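Local coordinates for protein SnoK (Streptomyces nogalater, PDB 5EPA) that catalyses, as an iron- and 2-oxoglutarate-dependent carbocyclase, a ring-forming step in the biosynthesis of the polyketide nogalamycin, at residues D134-S145 against F215-M223. Numbering follows the deposited sequence.
With FE (Fe (III) ion), chain G; AKG (2-oxoglutaric acid), chain H.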
# COMPACT_ATOMS: atom_id res chain seq x y z
N ASP A 134 8.04 7.15 -0.17
CA ASP A 134 7.99 5.91 0.60
C ASP A 134 6.84 6.06 1.61
O ASP A 134 6.32 7.14 1.81
CB ASP A 134 9.29 5.56 1.29
CG ASP A 134 9.71 6.57 2.39
OD1 ASP A 134 8.85 7.05 3.17
OD2 ASP A 134 10.94 6.84 2.48
N ASP A 135 6.38 4.94 2.14
CA ASP A 135 5.14 4.97 2.94
C ASP A 135 5.44 5.37 4.37
O ASP A 135 4.64 6.02 5.01
CB ASP A 135 4.45 3.63 2.88
CG ASP A 135 3.82 3.34 1.51
OD1 ASP A 135 3.36 4.25 0.73
OD2 ASP A 135 3.80 2.12 1.24
N GLU A 136 6.62 4.98 4.85
CA GLU A 136 7.07 5.30 6.18
C GLU A 136 6.90 6.78 6.49
O GLU A 136 6.49 7.16 7.59
CB GLU A 136 8.54 4.85 6.35
CG GLU A 136 9.20 5.22 7.65
CD GLU A 136 10.65 4.73 7.72
OE1 GLU A 136 11.53 5.19 6.93
OE2 GLU A 136 10.91 3.84 8.58
N THR A 137 7.24 7.60 5.54
CA THR A 137 7.25 9.04 5.74
C THR A 137 5.86 9.58 6.16
O THR A 137 5.75 10.46 7.00
CB THR A 137 7.70 9.72 4.43
OG1 THR A 137 9.06 9.31 4.11
CG2 THR A 137 7.63 11.21 4.53
N GLY A 138 4.82 9.03 5.57
CA GLY A 138 3.44 9.42 5.86
C GLY A 138 2.64 8.56 6.85
O GLY A 138 1.44 8.81 7.04
N LEU A 139 3.26 7.57 7.47
CA LEU A 139 2.61 6.76 8.50
C LEU A 139 2.82 7.38 9.87
O LEU A 139 3.94 7.70 10.23
CB LEU A 139 3.15 5.34 8.52
CG LEU A 139 2.66 4.45 7.36
CD1 LEU A 139 3.48 3.18 7.30
CD2 LEU A 139 1.19 4.10 7.44
N PRO A 140 1.74 7.58 10.63
CA PRO A 140 1.80 8.25 11.94
C PRO A 140 2.19 7.26 13.03
O PRO A 140 1.47 7.08 14.03
CB PRO A 140 0.39 8.77 12.12
CG PRO A 140 -0.46 7.71 11.44
CD PRO A 140 0.35 7.21 10.27
N LEU A 141 3.34 6.62 12.83
CA LEU A 141 3.81 5.53 13.66
C LEU A 141 5.27 5.66 14.02
O LEU A 141 6.04 6.28 13.30
CB LEU A 141 3.63 4.21 12.94
CG LEU A 141 2.23 3.89 12.45
CD1 LEU A 141 2.28 2.61 11.68
CD2 LEU A 141 1.22 3.76 13.58
N ASN A 142 5.61 5.16 15.21
CA ASN A 142 6.98 4.95 15.60
C ASN A 142 7.25 3.51 15.41
O ASN A 142 6.33 2.69 15.27
CB ASN A 142 7.23 5.15 17.08
CG ASN A 142 7.15 6.58 17.47
OD1 ASN A 142 7.84 7.40 16.89
ND2 ASN A 142 6.35 6.88 18.52
N GLU A 143 8.53 3.18 15.45
CA GLU A 143 8.92 1.81 15.73
C GLU A 143 8.74 0.92 14.50
O GLU A 143 8.35 -0.28 14.58
CB GLU A 143 8.13 1.31 16.95
CG GLU A 143 9.02 0.53 17.82
CD GLU A 143 10.13 1.37 18.43
OE1 GLU A 143 9.89 2.48 18.96
OE2 GLU A 143 11.27 0.87 18.39
N LEU A 144 9.01 1.51 13.33
CA LEU A 144 8.85 0.68 12.12
C LEU A 144 10.07 -0.06 11.73
O LEU A 144 11.19 0.49 11.70
CB LEU A 144 8.20 1.30 10.86
CG LEU A 144 6.98 2.13 11.24
CD1 LEU A 144 6.32 2.68 10.00
CD2 LEU A 144 6.00 1.30 12.06
N SER A 145 9.83 -1.31 11.38
CA SER A 145 10.88 -2.20 11.02
C SER A 145 10.46 -3.05 9.82
O SER A 145 11.07 -2.94 8.76
CB SER A 145 11.19 -3.05 12.24
OG SER A 145 12.22 -3.96 11.96
N PHE A 215 3.61 -6.69 -3.07
CA PHE A 215 3.95 -6.27 -1.70
C PHE A 215 5.16 -5.38 -1.74
O PHE A 215 6.11 -5.64 -2.48
CB PHE A 215 4.31 -7.48 -0.83
CG PHE A 215 3.19 -8.42 -0.60
CD1 PHE A 215 2.87 -9.36 -1.51
CD2 PHE A 215 2.44 -8.34 0.58
CE1 PHE A 215 1.78 -10.21 -1.30
CE2 PHE A 215 1.38 -9.19 0.82
CZ PHE A 215 1.05 -10.14 -0.13
N HIS A 216 5.14 -4.31 -0.97
CA HIS A 216 6.34 -3.47 -0.85
C HIS A 216 6.58 -2.99 0.58
O HIS A 216 5.66 -2.57 1.29
CB HIS A 216 6.32 -2.26 -1.88
CG HIS A 216 5.28 -1.23 -1.61
ND1 HIS A 216 4.02 -1.31 -2.14
CD2 HIS A 216 5.29 -0.12 -0.84
CE1 HIS A 216 3.29 -0.29 -1.71
NE2 HIS A 216 4.05 0.47 -0.96
N HIS A 217 7.86 -2.99 0.94
CA HIS A 217 8.30 -2.51 2.25
C HIS A 217 8.03 -1.02 2.46
O HIS A 217 7.93 -0.25 1.52
CB HIS A 217 9.77 -2.81 2.42
CG HIS A 217 10.27 -2.62 3.82
ND1 HIS A 217 10.76 -1.41 4.27
CD2 HIS A 217 10.42 -3.49 4.84
CE1 HIS A 217 11.16 -1.54 5.52
NE2 HIS A 217 10.97 -2.79 5.89
N CYS A 218 7.87 -0.62 3.72
CA CYS A 218 7.50 0.78 4.06
C CYS A 218 8.59 1.81 3.72
O CYS A 218 8.34 3.01 3.73
CB CYS A 218 7.10 0.94 5.54
SG CYS A 218 8.43 0.57 6.74
N ARG A 219 9.79 1.33 3.44
CA ARG A 219 10.91 2.18 2.97
C ARG A 219 11.20 2.08 1.51
O ARG A 219 12.08 2.79 1.02
CB ARG A 219 12.17 1.85 3.73
CG ARG A 219 12.14 2.42 5.11
CD ARG A 219 13.40 2.08 5.85
NE ARG A 219 13.20 2.37 7.26
CZ ARG A 219 14.14 2.25 8.17
NH1 ARG A 219 15.34 1.87 7.83
NH2 ARG A 219 13.86 2.51 9.43
N THR A 220 10.51 1.19 0.81
CA THR A 220 10.70 1.05 -0.62
C THR A 220 10.12 2.29 -1.31
O THR A 220 8.95 2.63 -1.12
CB THR A 220 10.05 -0.21 -1.16
OG1 THR A 220 10.65 -1.34 -0.52
CG2 THR A 220 10.25 -0.32 -2.69
N VAL A 221 10.96 2.96 -2.09
CA VAL A 221 10.53 4.09 -2.87
C VAL A 221 9.65 3.56 -4.01
O VAL A 221 10.06 2.66 -4.76
CB VAL A 221 11.72 4.90 -3.38
CG1 VAL A 221 11.29 6.02 -4.31
CG2 VAL A 221 12.45 5.51 -2.21
N HIS A 222 8.49 4.17 -4.18
CA HIS A 222 7.60 3.78 -5.23
C HIS A 222 6.75 4.93 -5.76
O HIS A 222 6.70 6.02 -5.20
CB HIS A 222 6.70 2.64 -4.72
CG HIS A 222 5.83 3.02 -3.55
ND1 HIS A 222 6.33 3.10 -2.27
CD2 HIS A 222 4.51 3.32 -3.46
CE1 HIS A 222 5.35 3.44 -1.44
NE2 HIS A 222 4.22 3.62 -2.13
N MET A 223 6.04 4.65 -6.83
CA MET A 223 5.24 5.65 -7.51
C MET A 223 4.19 4.93 -8.38
O MET A 223 4.19 3.72 -8.43
CB MET A 223 6.18 6.55 -8.33
CG MET A 223 6.73 5.88 -9.59
SD MET A 223 8.35 6.52 -10.04
CE MET A 223 9.37 5.59 -8.88
FE FE G . 2.60 4.46 -1.03
C1 AKG H . 0.77 2.54 -1.86
O1 AKG H . 0.07 1.49 -1.91
O2 AKG H . 1.60 2.83 -0.96
C2 AKG H . 0.64 3.55 -2.90
O5 AKG H . 1.37 4.51 -2.76
C3 AKG H . -0.33 3.38 -4.05
C4 AKG H . -0.54 4.59 -4.96
C5 AKG H . -1.50 4.24 -6.11
O3 AKG H . -2.34 3.29 -6.01
O4 AKG H . -1.46 4.89 -7.16
O HOH W 1 4.52 0.11 2.44
O HOH W 2 7.19 2.27 0.93
O HOH W 3 0.97 5.38 0.06
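Asp135 and His222 meet at the iron(III) ion: OD1 of Asp135 binds it at 1.9 Å and NE2 of His222 at 2.1 Å. With His133 they form the facial triad, two histidines and one carboxylate, of the cupin-fold 2-oxoglutarate enzymes; 2-oxoglutarate, through O2 and O5, and a water complete the shell. An aspartate suits its place because one oxygen can serve the metal while the other, OD2, accepts a hydrogen bond on its syn side, from somewhat out of the carboxylate plane, from NE2 of His216 (2.8 Å). That NE2 also reaches O2 of 2-oxoglutarate weakly. His222 has CG between the backbone N and carbonyl carbon (chi1 61°), which brings NE2 to the metal; ND1 donates nearly straight (168°) to Thr220 O, in the ring plane, fixing the ring's rotation.

Farther out, Cys218 O accepts hydrogen bonds from the backbone N of Glu136 (2.8 Å) and, weakly, of Asp135. Arg219 is long enough to bring NE to Glu136 OE2 at 3.0 Å, a salt bridge between planes turned 50° apart. His217 suits its turn by donating from NE2 to Ser145 O (2.9 Å) while ND1 accepts from Arg219 N. A leucine in place of Arg219 would probably leave the Glu136 carboxylate without this partner and freer to turn. Held by iron and His216, the Asp135 carboxylate probably cannot swing OD1 off the metal.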